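Local atomic coordinates of pantothenate synthetase (Francisella tularensis subsp. tularensis, PDB entry 3N8H), a protein that probably condenses pantoate with beta-alanine at the expense of ATP, through a pantoyl-adenylate intermediate, to make pantothenate. Residues I199-K204 with N225-K230; K204-L209 with L243-G248; N239-A244 with F256-G261. All blocks are in the same frame, centred on the assembly; numbering follows the deposited sequence. Where two conformers were deposited one is given.

Contact 1 of 3, residues I199-K204 with N225-K230; sequences IEIANK and NSTGAK
The hydroxyl OG1 of T227 is the best-held polar atom, gripped by two hydrogen bonds, both made within its own part of the chain. It accepts from the backbone N of A229 at 3.2 Å in a nearly straight bond (168°), which makes an ST turn, and it is also bonded to the carbonyl of I224 in the last turn of helix 217-225. The first torsion of T227 (71°) sets OG1 in the crowded position between the backbone N and the carbonyl carbon, from where it can serve both partners. The backbone here folds into a type I turn from N225 to G228, and G228 leaves the helical conformation with a positive phi of 105°, sending the chain on toward strand 230-237.

Against this turn comes I201 from helix 196-210, crossing T227 obliquely. Its CG2, anti to the backbone N, packs against the ST turn: it lies 3.3 Å from T227 OG1 and, on the same side, 4.0 Å from the methyl CB of A229. The CG1 branch runs past the carbonyl instead, with I201 CG1 3.6 Å from T227 O. One turn further on, K204 adds the flank of its chain, K204 CB lying 4.2 Å from the methyl CG2 of T227. Bent at chi3, it then carries its ammonium back over the helix toward E200, a long and weak ion pair; K204 NZ remains 4.1 Å from T227 O.

A229 and I201 also both touch I247 of strand 240-247, so the contact lies over one end of the sheet. Since the hydroxyl is already satisfied inside the turn, the helix can meet it with a methyl group at little polar cost, and shape rather than directional bonding sets how helix and turn fit.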
ATOM      1  N   ILE A 199       4.335 -18.387 -34.162  1.00 41.69           N
ATOM      2  CA  ILE A 199       5.650 -18.817 -33.700  1.00 37.76           C
ATOM      3  C   ILE A 199       6.735 -18.454 -34.706  1.00 37.75           C
ATOM      4  O   ILE A 199       7.841 -18.081 -34.324  1.00 42.46           O
ATOM      5  CB  ILE A 199       5.685 -20.357 -33.470  1.00 52.70           C
ATOM      6  CG1 ILE A 199       4.794 -20.743 -32.289  1.00 61.43           C
ATOM      7  CG2 ILE A 199       7.105 -20.826 -33.227  1.00 52.79           C
ATOM      8  CD1 ILE A 199       5.221 -20.119 -30.975  1.00 67.07           C
ATOM      9  N   GLU A 200       6.428 -18.575 -35.996  1.00 38.44           N
ATOM     10  CA  GLU A 200       7.441 -18.346 -37.021  1.00 39.86           C
ATOM     11  C   GLU A 200       7.676 -16.841 -37.222  1.00 41.68           C
ATOM     12  O   GLU A 200       8.786 -16.392 -37.522  1.00 45.55           O
ATOM     13  CB  GLU A 200       7.062 -19.027 -38.343  1.00 61.56           C
ATOM     14  CG  GLU A 200       5.831 -18.435 -39.034  1.00 83.28           C
ATOM     15  CD  GLU A 200       5.856 -18.588 -40.551  1.00102.91           C
ATOM     16  OE1 GLU A 200       4.791 -18.889 -41.135  1.00104.93           O
ATOM     17  OE2 GLU A 200       6.939 -18.404 -41.158  1.00111.01           O
ATOM     18  N   ILE A 201       6.623 -16.063 -37.046  1.00 35.08           N
ATOM     19  CA  ILE A 201       6.770 -14.616 -37.036  1.00 35.89           C
ATOM     20  C   ILE A 201       7.628 -14.216 -35.838  1.00 41.97           C
ATOM     21  O   ILE A 201       8.551 -13.424 -35.964  1.00 40.40           O
ATOM     22  CB  ILE A 201       5.416 -13.952 -36.946  1.00 32.45           C
ATOM     23  CG1 ILE A 201       4.617 -14.280 -38.220  1.00 42.16           C
ATOM     24  CG2 ILE A 201       5.573 -12.440 -36.739  1.00 36.40           C
ATOM     25  CD1 ILE A 201       3.168 -13.831 -38.127  1.00 45.08           C
ATOM     26  N   ALA A 202       7.325 -14.769 -34.671  1.00 39.18           N
ATOM     27  CA  ALA A 202       8.097 -14.429 -33.487  1.00 35.14           C
ATOM     28  C   ALA A 202       9.581 -14.694 -33.737  1.00 45.29           C
ATOM     29  O   ALA A 202      10.420 -13.840 -33.449  1.00 40.62           O
ATOM     30  CB  ALA A 202       7.589 -15.196 -32.266  1.00 36.76           C
ATOM     31  N   ASN A 203       9.905 -15.864 -34.293  1.00 49.95           N
ATOM     32  CA  ASN A 203      11.307 -16.214 -34.586  1.00 44.70           C
ATOM     33  C   ASN A 203      11.977 -15.274 -35.602  1.00 43.81           C
ATOM     34  O   ASN A 203      13.144 -14.908 -35.439  1.00 45.46           O
ATOM     35  CB  ASN A 203      11.439 -17.677 -35.039  1.00 43.02           C
ATOM     36  CG  ASN A 203      11.148 -18.684 -33.912  1.00 51.90           C
ATOM     37  OD1 ASN A 203      11.366 -18.411 -32.719  1.00 51.44           O
ATOM     38  ND2 ASN A 203      10.666 -19.862 -34.299  1.00 52.83           N
ATOM     39  N   LYS A 204      11.248 -14.886 -36.644  1.00 40.75           N
ATOM     40  CA  LYS A 204      11.736 -13.891 -37.594  1.00 44.17           C
ATOM     41  C   LYS A 204      12.069 -12.548 -36.931  1.00 39.26           C
ATOM     42  O   LYS A 204      13.064 -11.921 -37.265  1.00 47.69           O
ATOM     43  CB  LYS A 204      10.741 -13.669 -38.740  1.00 51.52           C
ATOM     44  CG  LYS A 204      10.721 -14.783 -39.775  1.00 67.78           C
ATOM     45  CD  LYS A 204       9.720 -14.505 -40.899  1.00 75.88           C
ATOM     46  CE  LYS A 204       8.282 -14.535 -40.390  1.00 75.54           C
ATOM     47  NZ  LYS A 204       7.291 -14.537 -41.495  1.00 73.44           N
ATOM     48  N   ASN A 225       7.676  -4.805 -38.184  1.00 32.40           N
ATOM     49  CA  ASN A 225       6.303  -4.740 -38.683  1.00 39.38           C
ATOM     50  C   ASN A 225       6.119  -5.496 -39.998  1.00 39.65           C
ATOM     51  O   ASN A 225       5.027  -5.954 -40.310  1.00 46.62           O
ATOM     52  CB  ASN A 225       5.820  -3.283 -38.805  1.00 40.89           C
ATOM     53  CG  ASN A 225       5.542  -2.638 -37.441  1.00 48.07           C
ATOM     54  OD1 ASN A 225       5.385  -3.327 -36.424  1.00 42.85           O
ATOM     55  ND2 ASN A 225       5.491  -1.304 -37.416  1.00 40.04           N
ATOM     56  N   SER A 226       7.190  -5.664 -40.767  1.00 36.99           N
ATOM     57  CA  SER A 226       7.047  -6.353 -42.035  1.00 43.44           C
ATOM     58  C   SER A 226       6.945  -7.880 -41.866  1.00 48.18           C
ATOM     59  O   SER A 226       6.678  -8.587 -42.828  1.00 41.51           O
ATOM     60  CB  SER A 226       8.159  -5.968 -43.021  1.00 47.95           C
ATOM     61  OG  SER A 226       9.357  -6.660 -42.724  1.00 53.30           O
ATOM     62  N   THR A 227       7.136  -8.381 -40.645  1.00 38.02           N
ATOM     63  CA  THR A 227       6.989  -9.811 -40.405  1.00 40.65           C
ATOM     64  C   THR A 227       5.530 -10.142 -40.190  1.00 36.97           C
ATOM     65  O   THR A 227       5.151 -11.312 -40.172  1.00 45.17           O
ATOM     66  CB  THR A 227       7.741 -10.252 -39.137  1.00 40.18           C
ATOM     67  OG1 THR A 227       7.064  -9.738 -37.978  1.00 33.14           O
ATOM     68  CG2 THR A 227       9.197  -9.741 -39.160  1.00 42.76           C
ATOM     69  N   GLY A 228       4.713  -9.111 -39.982  1.00 36.26           N
ATOM     70  CA  GLY A 228       3.314  -9.316 -39.642  1.00 40.71           C
ATOM     71  C   GLY A 228       2.994  -9.053 -38.191  1.00 40.57           C
ATOM     72  O   GLY A 228       1.829  -8.964 -37.810  1.00 41.06           O
ATOM     73  N   ALA A 229       4.033  -8.946 -37.365  1.00 36.10           N
ATOM     74  CA  ALA A 229       3.869  -8.476 -35.995  1.00 32.76           C
ATOM     75  C   ALA A 229       3.514  -6.974 -36.001  1.00 41.84           C
ATOM     76  O   ALA A 229       3.739  -6.296 -37.002  1.00 38.87           O
ATOM     77  CB  ALA A 229       5.153  -8.714 -35.225  1.00 41.60           C
ATOM     78  N   LYS A 230       2.958  -6.463 -34.901  1.00 36.74           N
ATOM     79  CA  LYS A 230       2.751  -5.008 -34.746  1.00 42.00           C
ATOM     80  C   LYS A 230       3.494  -4.470 -33.545  1.00 36.47           C
ATOM     81  O   LYS A 230       3.172  -4.768 -32.393  1.00 31.22           O
ATOM     82  CB  LYS A 230       1.269  -4.619 -34.663  1.00 39.79           C
ATOM     83  CG  LYS A 230       0.610  -4.484 -36.040  1.00 57.34           C
ATOM     84  CD  LYS A 230      -0.889  -4.758 -36.008  1.00 72.53           C
ATOM     85  CE  LYS A 230      -1.489  -4.659 -37.415  1.00 81.25           C
ATOM     86  NZ  LYS A 230      -2.456  -5.757 -37.711  1.00 83.41           N
TER

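Contact 2 of 3, residues K204-L209 with L243-G248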
ATOM      1  N   LYS A 204      11.248 -14.886 -36.644  1.00 40.75           N
ATOM      2  CA  LYS A 204      11.736 -13.891 -37.594  1.00 44.17           C
ATOM      3  C   LYS A 204      12.069 -12.548 -36.931  1.00 39.26           C
ATOM      4  O   LYS A 204      13.064 -11.921 -37.265  1.00 47.69           O
ATOM      5  CB  LYS A 204      10.741 -13.669 -38.740  1.00 51.52           C
ATOM      6  CG  LYS A 204      10.721 -14.783 -39.775  1.00 67.78           C
ATOM      7  CD  LYS A 204       9.720 -14.505 -40.899  1.00 75.88           C
ATOM      8  CE  LYS A 204       8.282 -14.535 -40.390  1.00 75.54           C
ATOM      9  NZ  LYS A 204       7.291 -14.537 -41.495  1.00 73.44           N
ATOM     10  N   ILE A 205      11.218 -12.100 -36.022  0.70 30.97           N
ATOM     11  CA  ILE A 205      11.494 -10.883 -35.276  0.70 36.28           C
ATOM     12  C   ILE A 205      12.870 -10.985 -34.592  0.70 38.45           C
ATOM     13  O   ILE A 205      13.669 -10.041 -34.632  0.70 35.02           O
ATOM     14  CB  ILE A 205      10.407 -10.610 -34.204  0.70 40.27           C
ATOM     15  CG1 ILE A 205       9.074 -10.220 -34.853  0.70 42.47           C
ATOM     16  CG2 ILE A 205      10.868  -9.521 -33.211  0.70 33.56           C
ATOM     17  CD1 ILE A 205       7.936 -10.049 -33.844  0.70 30.62           C
ATOM     18  N   TYR A 206      13.140 -12.130 -33.961  1.00 30.66           N
ATOM     19  CA  TYR A 206      14.380 -12.294 -33.216  1.00 37.76           C
ATOM     20  C   TYR A 206      15.607 -12.572 -34.095  1.00 38.28           C
ATOM     21  O   TYR A 206      16.748 -12.365 -33.665  1.00 33.88           O
ATOM     22  CB  TYR A 206      14.211 -13.287 -32.067  1.00 34.01           C
ATOM     23  CG  TYR A 206      13.619 -12.566 -30.901  1.00 32.43           C
ATOM     24  CD1 TYR A 206      14.419 -12.099 -29.863  1.00 32.90           C
ATOM     25  CD2 TYR A 206      12.265 -12.254 -30.884  1.00 29.70           C
ATOM     26  CE1 TYR A 206      13.867 -11.380 -28.808  1.00 33.40           C
ATOM     27  CE2 TYR A 206      11.713 -11.534 -29.849  1.00 33.54           C
ATOM     28  CZ  TYR A 206      12.521 -11.101 -28.817  1.00 31.30           C
ATOM     29  OH  TYR A 206      11.946 -10.387 -27.806  1.00 28.72           O
ATOM     30  N   GLU A 207      15.359 -12.997 -35.330  1.00 32.44           N
ATOM     31  CA  GLU A 207      16.425 -13.166 -36.296  1.00 40.65           C
ATOM     32  C   GLU A 207      16.859 -11.768 -36.707  1.00 39.22           C
ATOM     33  O   GLU A 207      18.033 -11.497 -36.923  1.00 38.80           O
ATOM     34  CB  GLU A 207      15.899 -13.947 -37.500  1.00 53.26           C
ATOM     35  CG  GLU A 207      16.959 -14.441 -38.468  1.00 77.12           C
ATOM     36  CD  GLU A 207      16.378 -15.359 -39.543  1.00 90.78           C
ATOM     37  OE1 GLU A 207      16.629 -15.101 -40.743  1.00 94.20           O
ATOM     38  OE2 GLU A 207      15.668 -16.333 -39.186  1.00 90.38           O
ATOM     39  N   ILE A 208      15.884 -10.874 -36.780  1.00 29.26           N
ATOM     40  CA  ILE A 208      16.128  -9.468 -37.105  1.00 34.58           C
ATOM     41  C   ILE A 208      16.846  -8.759 -35.963  1.00 35.86           C
ATOM     42  O   ILE A 208      17.824  -8.048 -36.171  1.00 41.39           O
ATOM     43  CB  ILE A 208      14.793  -8.759 -37.409  1.00 35.77           C
ATOM     44  CG1 ILE A 208      14.198  -9.290 -38.724  1.00 40.82           C
ATOM     45  CG2 ILE A 208      14.966  -7.245 -37.441  1.00 41.83           C
ATOM     46  CD1 ILE A 208      12.810  -8.791 -39.010  1.00 40.64           C
ATOM     47  N   LEU A 209      16.348  -8.949 -34.755  1.00 32.26           N
ATOM     48  CA  LEU A 209      16.938  -8.290 -33.604  1.00 35.24           C
ATOM     49  C   LEU A 209      18.407  -8.674 -33.437  1.00 39.97           C
ATOM     50  O   LEU A 209      19.248  -7.824 -33.182  1.00 39.97           O
ATOM     51  CB  LEU A 209      16.131  -8.603 -32.335  1.00 32.86           C
ATOM     52  CG  LEU A 209      14.738  -7.940 -32.258  1.00 26.78           C
ATOM     53  CD1 LEU A 209      13.897  -8.508 -31.090  1.00 34.13           C
ATOM     54  CD2 LEU A 209      14.857  -6.400 -32.191  1.00 32.24           C
ATOM     55  N   LEU A 243      11.338  -3.283 -25.659  1.00 30.14           N
ATOM     56  CA  LEU A 243      10.301  -3.363 -26.692  1.00 35.00           C
ATOM     57  C   LEU A 243       9.111  -4.206 -26.261  1.00 34.92           C
ATOM     58  O   LEU A 243       9.184  -4.972 -25.285  1.00 31.23           O
ATOM     59  CB  LEU A 243      10.857  -3.885 -28.028  1.00 35.51           C
ATOM     60  CG  LEU A 243      11.112  -5.386 -28.143  1.00 43.19           C
ATOM     61  CD1 LEU A 243      10.883  -5.806 -29.571  1.00 53.22           C
ATOM     62  CD2 LEU A 243      12.535  -5.678 -27.727  1.00 45.82           C
ATOM     63  N   ALA A 244       8.025  -4.046 -27.011  1.00 30.43           N
ATOM     64  CA  ALA A 244       6.798  -4.809 -26.841  1.00 30.41           C
ATOM     65  C   ALA A 244       6.136  -4.815 -28.208  1.00 38.03           C
ATOM     66  O   ALA A 244       6.228  -3.823 -28.971  1.00 30.00           O
ATOM     67  CB  ALA A 244       5.860  -4.131 -25.820  1.00 29.48           C
ATOM     68  N   PHE A 245       5.463  -5.913 -28.513  1.00 33.38           N
ATOM     69  CA  PHE A 245       4.793  -6.052 -29.812  1.00 32.70           C
ATOM     70  C   PHE A 245       3.657  -7.046 -29.695  1.00 33.30           C
ATOM     71  O   PHE A 245       3.630  -7.853 -28.761  1.00 34.47           O
ATOM     72  CB  PHE A 245       5.780  -6.535 -30.874  1.00 36.92           C
ATOM     73  CG  PHE A 245       6.459  -7.825 -30.519  1.00 40.94           C
ATOM     74  CD1 PHE A 245       5.915  -9.040 -30.912  1.00 43.15           C
ATOM     75  CD2 PHE A 245       7.639  -7.824 -29.775  1.00 36.28           C
ATOM     76  CE1 PHE A 245       6.530 -10.240 -30.581  1.00 46.05           C
ATOM     77  CE2 PHE A 245       8.267  -9.025 -29.433  1.00 42.00           C
ATOM     78  CZ  PHE A 245       7.711 -10.235 -29.837  1.00 43.60           C
ATOM     79  N   TYR A 246       2.721  -6.982 -30.642  1.00 37.50           N
ATOM     80  CA  TYR A 246       1.644  -7.946 -30.732  1.00 31.16           C
ATOM     81  C   TYR A 246       1.936  -8.877 -31.904  1.00 35.21           C
ATOM     82  O   TYR A 246       2.447  -8.441 -32.930  1.00 32.08           O
ATOM     83  CB  TYR A 246       0.297  -7.255 -30.999  1.00 33.90           C
ATOM     84  CG  TYR A 246      -0.459  -6.787 -29.774  1.00 31.82           C
ATOM     85  CD1 TYR A 246      -1.292  -7.653 -29.076  1.00 34.16           C
ATOM     86  CD2 TYR A 246      -0.345  -5.474 -29.318  1.00 33.16           C
ATOM     87  CE1 TYR A 246      -1.993  -7.222 -27.960  1.00 37.57           C
ATOM     88  CE2 TYR A 246      -1.030  -5.036 -28.193  1.00 32.16           C
ATOM     89  CZ  TYR A 246      -1.851  -5.911 -27.523  1.00 42.58           C
ATOM     90  OH  TYR A 246      -2.537  -5.481 -26.407  1.00 47.87           O
ATOM     91  N   ILE A 247       1.625 -10.166 -31.743  1.00 30.94           N
ATOM     92  CA  ILE A 247       1.447 -11.037 -32.902  1.00 30.89           C
ATOM     93  C   ILE A 247       0.024 -11.559 -32.770  1.00 38.32           C
ATOM     94  O   ILE A 247      -0.316 -12.224 -31.771  1.00 37.98           O
ATOM     95  CB  ILE A 247       2.477 -12.202 -32.992  1.00 42.53           C
ATOM     96  CG1 ILE A 247       3.904 -11.665 -32.912  1.00 43.46           C
ATOM     97  CG2 ILE A 247       2.289 -12.992 -34.303  1.00 37.34           C
ATOM     98  CD1 ILE A 247       4.954 -12.745 -32.862  1.00 41.65           C
ATOM     99  N   GLY A 248      -0.822 -11.224 -33.738  1.00 40.76           N
ATOM    100  CA  GLY A 248      -2.252 -11.417 -33.555  1.00 38.67           C
ATOM    101  C   GLY A 248      -2.704 -10.689 -32.295  1.00 38.56           C
ATOM    102  O   GLY A 248      -2.485  -9.478 -32.151  1.00 35.54           O
TER
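One CH-pi contact leads. The methyl CD1 of I205, at the tip of a side chain extended at chi2 (175°), meets F245 tip to tip and sits over one face of its ring, 3.9 Å from the centroid and offset toward the CE1 rim. F245 holds its ring up toward the helix with CG in the crowded position between backbone N and carbonyl carbon (chi1 56°).

Plain apolar contacts flank it. I205 CD1 also touches I247 CD1 at 4.1 Å, while CG1 of I247 lies at the edge of the F245 ring, in its plane. Helix 196-210 packs here on the three-stranded antiparallel sheet of the C-terminal domain, a helix-on-sheet layer; the axes of 204-209 and 243-247 run roughly antiparallel, at 151°, and approach to 12.4 Å. Farther along, L209 CD1 reaches L243 CD1 at 4.3 Å, and that same methyl of L209 lies over the centre of the Y206 ring.

F245 CZ comes to the edge of the Y206 ring, near its plane, 4.2 Å from Y206 CE2. The polar end of Y206 is served by the third strand: its OH is hydrogen-bonded to the carboxylate of D254.

Contact 3 of 3, residues N239-A244 with F256-G261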
ATOM      1  N   ASN A 239      21.454   1.819 -21.186  1.00 51.74           N
ATOM      2  CA  ASN A 239      22.137   1.008 -22.189  1.00 55.59           C
ATOM      3  C   ASN A 239      21.376  -0.266 -22.555  1.00 55.03           C
ATOM      4  O   ASN A 239      21.965  -1.244 -23.024  1.00 49.24           O
ATOM      5  CB  ASN A 239      23.583   0.704 -21.776  1.00 70.27           C
ATOM      6  CG  ASN A 239      23.697   0.250 -20.334  1.00 86.34           C
ATOM      7  OD1 ASN A 239      22.870  -0.526 -19.846  1.00 89.12           O
ATOM      8  ND2 ASN A 239      24.731   0.735 -19.640  1.00 91.81           N
ATOM      9  N   ARG A 240      20.061  -0.236 -22.357  1.00 46.22           N
ATOM     10  CA  ARG A 240      19.218  -1.379 -22.702  1.00 43.81           C
ATOM     11  C   ARG A 240      18.254  -0.999 -23.803  1.00 44.23           C
ATOM     12  O   ARG A 240      17.896   0.169 -23.959  1.00 49.11           O
ATOM     13  CB  ARG A 240      18.436  -1.871 -21.477  1.00 39.97           C
ATOM     14  CG  ARG A 240      19.328  -2.158 -20.270  1.00 48.98           C
ATOM     15  CD  ARG A 240      18.561  -2.768 -19.114  1.00 53.90           C
ATOM     16  NE  ARG A 240      18.183  -4.143 -19.403  1.00 52.55           N
ATOM     17  CZ  ARG A 240      18.951  -5.198 -19.157  1.00 48.20           C
ATOM     18  NH1 ARG A 240      20.149  -5.060 -18.600  1.00 47.14           N
ATOM     19  NH2 ARG A 240      18.514  -6.397 -19.461  1.00 44.53           N
ATOM     20  N   ILE A 241      17.859  -1.992 -24.583  1.00 39.24           N
ATOM     21  CA  ILE A 241      16.716  -1.872 -25.466  1.00 29.64           C
ATOM     22  C   ILE A 241      15.486  -2.480 -24.793  1.00 36.55           C
ATOM     23  O   ILE A 241      15.538  -3.613 -24.286  1.00 35.59           O
ATOM     24  CB  ILE A 241      16.948  -2.632 -26.773  1.00 32.74           C
ATOM     25  CG1 ILE A 241      18.201  -2.123 -27.486  1.00 42.00           C
ATOM     26  CG2 ILE A 241      15.718  -2.532 -27.676  1.00 30.93           C
ATOM     27  CD1 ILE A 241      18.152  -0.639 -27.859  1.00 40.97           C
ATOM     28  N   PHE A 242      14.393  -1.720 -24.803  1.00 30.83           N
ATOM     29  CA  PHE A 242      13.072  -2.168 -24.372  1.00 37.38           C
ATOM     30  C   PHE A 242      12.106  -2.212 -25.557  1.00 35.76           C
ATOM     31  O   PHE A 242      12.040  -1.279 -26.350  1.00 31.68           O
ATOM     32  CB  PHE A 242      12.498  -1.200 -23.335  1.00 35.56           C
ATOM     33  CG  PHE A 242      13.197  -1.251 -22.010  1.00 39.74           C
ATOM     34  CD1 PHE A 242      12.593  -1.853 -20.918  1.00 39.31           C
ATOM     35  CD2 PHE A 242      14.472  -0.724 -21.871  1.00 35.60           C
ATOM     36  CE1 PHE A 242      13.245  -1.907 -19.700  1.00 44.94           C
ATOM     37  CE2 PHE A 242      15.128  -0.762 -20.655  1.00 42.43           C
ATOM     38  CZ  PHE A 242      14.511  -1.359 -19.569  1.00 46.73           C
ATOM     39  N   LEU A 243      11.338  -3.283 -25.659  1.00 30.14           N
ATOM     40  CA  LEU A 243      10.301  -3.363 -26.692  1.00 35.00           C
ATOM     41  C   LEU A 243       9.111  -4.206 -26.261  1.00 34.92           C
ATOM     42  O   LEU A 243       9.184  -4.972 -25.285  1.00 31.23           O
ATOM     43  CB  LEU A 243      10.857  -3.885 -28.028  1.00 35.51           C
ATOM     44  CG  LEU A 243      11.112  -5.386 -28.143  1.00 43.19           C
ATOM     45  CD1 LEU A 243      10.883  -5.806 -29.571  1.00 53.22           C
ATOM     46  CD2 LEU A 243      12.535  -5.678 -27.727  1.00 45.82           C
ATOM     47  N   ALA A 244       8.025  -4.046 -27.011  1.00 30.43           N
ATOM     48  CA  ALA A 244       6.798  -4.809 -26.841  1.00 30.41           C
ATOM     49  C   ALA A 244       6.136  -4.815 -28.208  1.00 38.03           C
ATOM     50  O   ALA A 244       6.228  -3.823 -28.971  1.00 30.00           O
ATOM     51  CB  ALA A 244       5.860  -4.131 -25.820  1.00 29.48           C
ATOM     52  N   PHE A 256      16.847  -6.131 -23.235  1.00 30.93           N
ATOM     53  CA  PHE A 256      18.202  -6.697 -23.197  1.00 31.33           C
ATOM     54  C   PHE A 256      19.206  -5.556 -23.340  1.00 39.93           C
ATOM     55  O   PHE A 256      18.841  -4.461 -23.779  1.00 37.78           O
ATOM     56  CB  PHE A 256      18.391  -7.730 -24.335  1.00 33.67           C
ATOM     57  CG  PHE A 256      17.728  -7.330 -25.644  1.00 36.98           C
ATOM     58  CD1 PHE A 256      18.290  -6.355 -26.450  1.00 38.16           C
ATOM     59  CD2 PHE A 256      16.532  -7.920 -26.052  1.00 34.41           C
ATOM     60  CE1 PHE A 256      17.688  -5.980 -27.660  1.00 36.98           C
ATOM     61  CE2 PHE A 256      15.912  -7.541 -27.254  1.00 34.10           C
ATOM     62  CZ  PHE A 256      16.504  -6.560 -28.058  1.00 30.87           C
ATOM     63  N   LEU A 257      20.460  -5.803 -22.963  1.00 45.82           N
ATOM     64  CA  LEU A 257      21.542  -4.838 -23.181  1.00 44.31           C
ATOM     65  C   LEU A 257      21.710  -4.568 -24.672  1.00 44.28           C
ATOM     66  O   LEU A 257      21.646  -5.488 -25.471  1.00 39.58           O
ATOM     67  CB  LEU A 257      22.850  -5.380 -22.621  1.00 52.88           C
ATOM     68  CG  LEU A 257      22.931  -5.536 -21.103  1.00 58.89           C
ATOM     69  CD1 LEU A 257      24.179  -6.309 -20.712  1.00 59.30           C
ATOM     70  CD2 LEU A 257      22.930  -4.166 -20.448  1.00 60.72           C
ATOM     71  N   LYS A 258      21.910  -3.302 -25.043  1.00 46.70           N
ATOM     72  CA  LYS A 258      22.083  -2.924 -26.448  1.00 44.17           C
ATOM     73  C   LYS A 258      23.317  -3.576 -27.060  1.00 45.45           C
ATOM     74  O   LYS A 258      23.290  -4.012 -28.206  1.00 42.62           O
ATOM     75  CB  LYS A 258      22.133  -1.393 -26.588  1.00 46.30           C
ATOM     76  CG  LYS A 258      22.345  -0.869 -28.019  1.00 56.28           C
ATOM     77  CD  LYS A 258      23.830  -0.753 -28.368  1.00 69.59           C
ATOM     78  CE  LYS A 258      24.066   0.010 -29.670  1.00 75.56           C
ATOM     79  NZ  LYS A 258      23.644   1.440 -29.577  1.00 77.51           N
ATOM     80  N   GLU A 259      24.393  -3.648 -26.280  1.00 59.99           N
ATOM     81  CA  GLU A 259      25.658  -4.228 -26.730  1.00 70.75           C
ATOM     82  C   GLU A 259      25.545  -5.718 -27.067  1.00 67.10           C
ATOM     83  O   GLU A 259      26.245  -6.223 -27.958  1.00 58.03           O
ATOM     84  CB  GLU A 259      26.740  -4.015 -25.659  1.00 86.23           C
ATOM     85  CG  GLU A 259      27.895  -5.024 -25.690  1.00104.21           C
ATOM     86  CD  GLU A 259      28.904  -4.769 -26.812  1.00119.77           C
ATOM     87  OE1 GLU A 259      28.856  -3.686 -27.438  1.00123.84           O
ATOM     88  OE2 GLU A 259      29.755  -5.656 -27.059  1.00123.88           O
ATOM     89  N   THR A 260      24.674  -6.432 -26.354  0.68 60.58           N
ATOM     90  CA  THR A 260      24.558  -7.882 -26.533  0.68 58.83           C
ATOM     91  C   THR A 260      23.393  -8.312 -27.425  0.68 54.63           C
ATOM     92  O   THR A 260      23.494  -9.298 -28.157  0.68 52.52           O
ATOM     93  CB  THR A 260      24.437  -8.622 -25.181  0.68 59.04           C
ATOM     94  OG1 THR A 260      23.186  -8.304 -24.558  0.68 54.43           O
ATOM     95  CG2 THR A 260      25.580  -8.232 -24.259  0.68 63.10           C
ATOM     96  N   GLY A 261      22.283  -7.586 -27.366  1.00 54.17           N
ATOM     97  CA  GLY A 261      21.086  -8.031 -28.060  1.00 49.48           C
ATOM     98  C   GLY A 261      20.496  -9.216 -27.295  1.00 43.69           C
ATOM     99  O   GLY A 261      20.927  -9.502 -26.162  1.00 41.09           O
TER
HETATM  100  O   HOH W   1      24.318  -2.291 -23.754  1.00 42.03           O
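I241 and F256 lie side by side and point the same way, on one face of the hairpin; they form an antiparallel hydrogen-bonded pair. F256 has CG in the crowded position (chi1 39°), which brings the ring alongside I241, with F256 CE1 3.5 Å from I241 CB, and the carbonyl O of I241 lies over one face of the ring. L243 crosses the same ring obliquely, with L243 CD2 3.9 Å from F256 CE2. Beneath the side chains the backbones exchange two bonds, I241 N to F256 O at 2.8 Å, nearly along the C=O axis, and F256 N to I241 O at 3.0 Å.

R240 and L257, the next, non-hydrogen-bonded pair, behave differently: their side chains diverge at first and then cross. The arginine, bent at chi3, folds back so that one face of its guanidinium covers the backbone at F256 C and L257 N, and R240 NH1 touches L257 CD2 at 3.5 Å. NH2 is hydrogen-bonded to N255 OD1, just before F256, and salt-bridged to E151, a residue predicted to bind ATP; with NE also bonded, the guanidinium is probably held in its rotation.

Beyond the pair, N239 O receives two bonds, from K258 N at 2.9 Å (179°, practically straight) and from a water that in turn accepts from E259 N. The chain then curls over, and L257 O takes bonds from T260 N and G261 N.

The contact sits where strand 250-257 ends beside the start of strand 240-247, which is flanked on its other edge by strand 230-237. On the I241 face, I241 reaches F214 and F256 reaches P262; F242, pointing to the reverse face, meets the ring of Y154 at the start of helix 154-166.

All three contacts belong to the smaller C-terminal domain, with its three-stranded antiparallel sheet, which in this family acts as a lid beside the active site of the nucleotide-binding domain. Contacts 1 and 2, with centres about 5 Å apart, share K204 on helix 196-210, and their segments alternate along the chain. They also touch: A229 CB packs on I205 CD1 at 3.4 Å, and K230 N probably bonds to Y246 O. Contact 3 follows contact 1 in sequence, about 18 Å away between centres, but shares L243 and A244 with contact 2. Strand 240-247 thus carries the helix layer at one end and, at the other, the hairpin pairing next to E151.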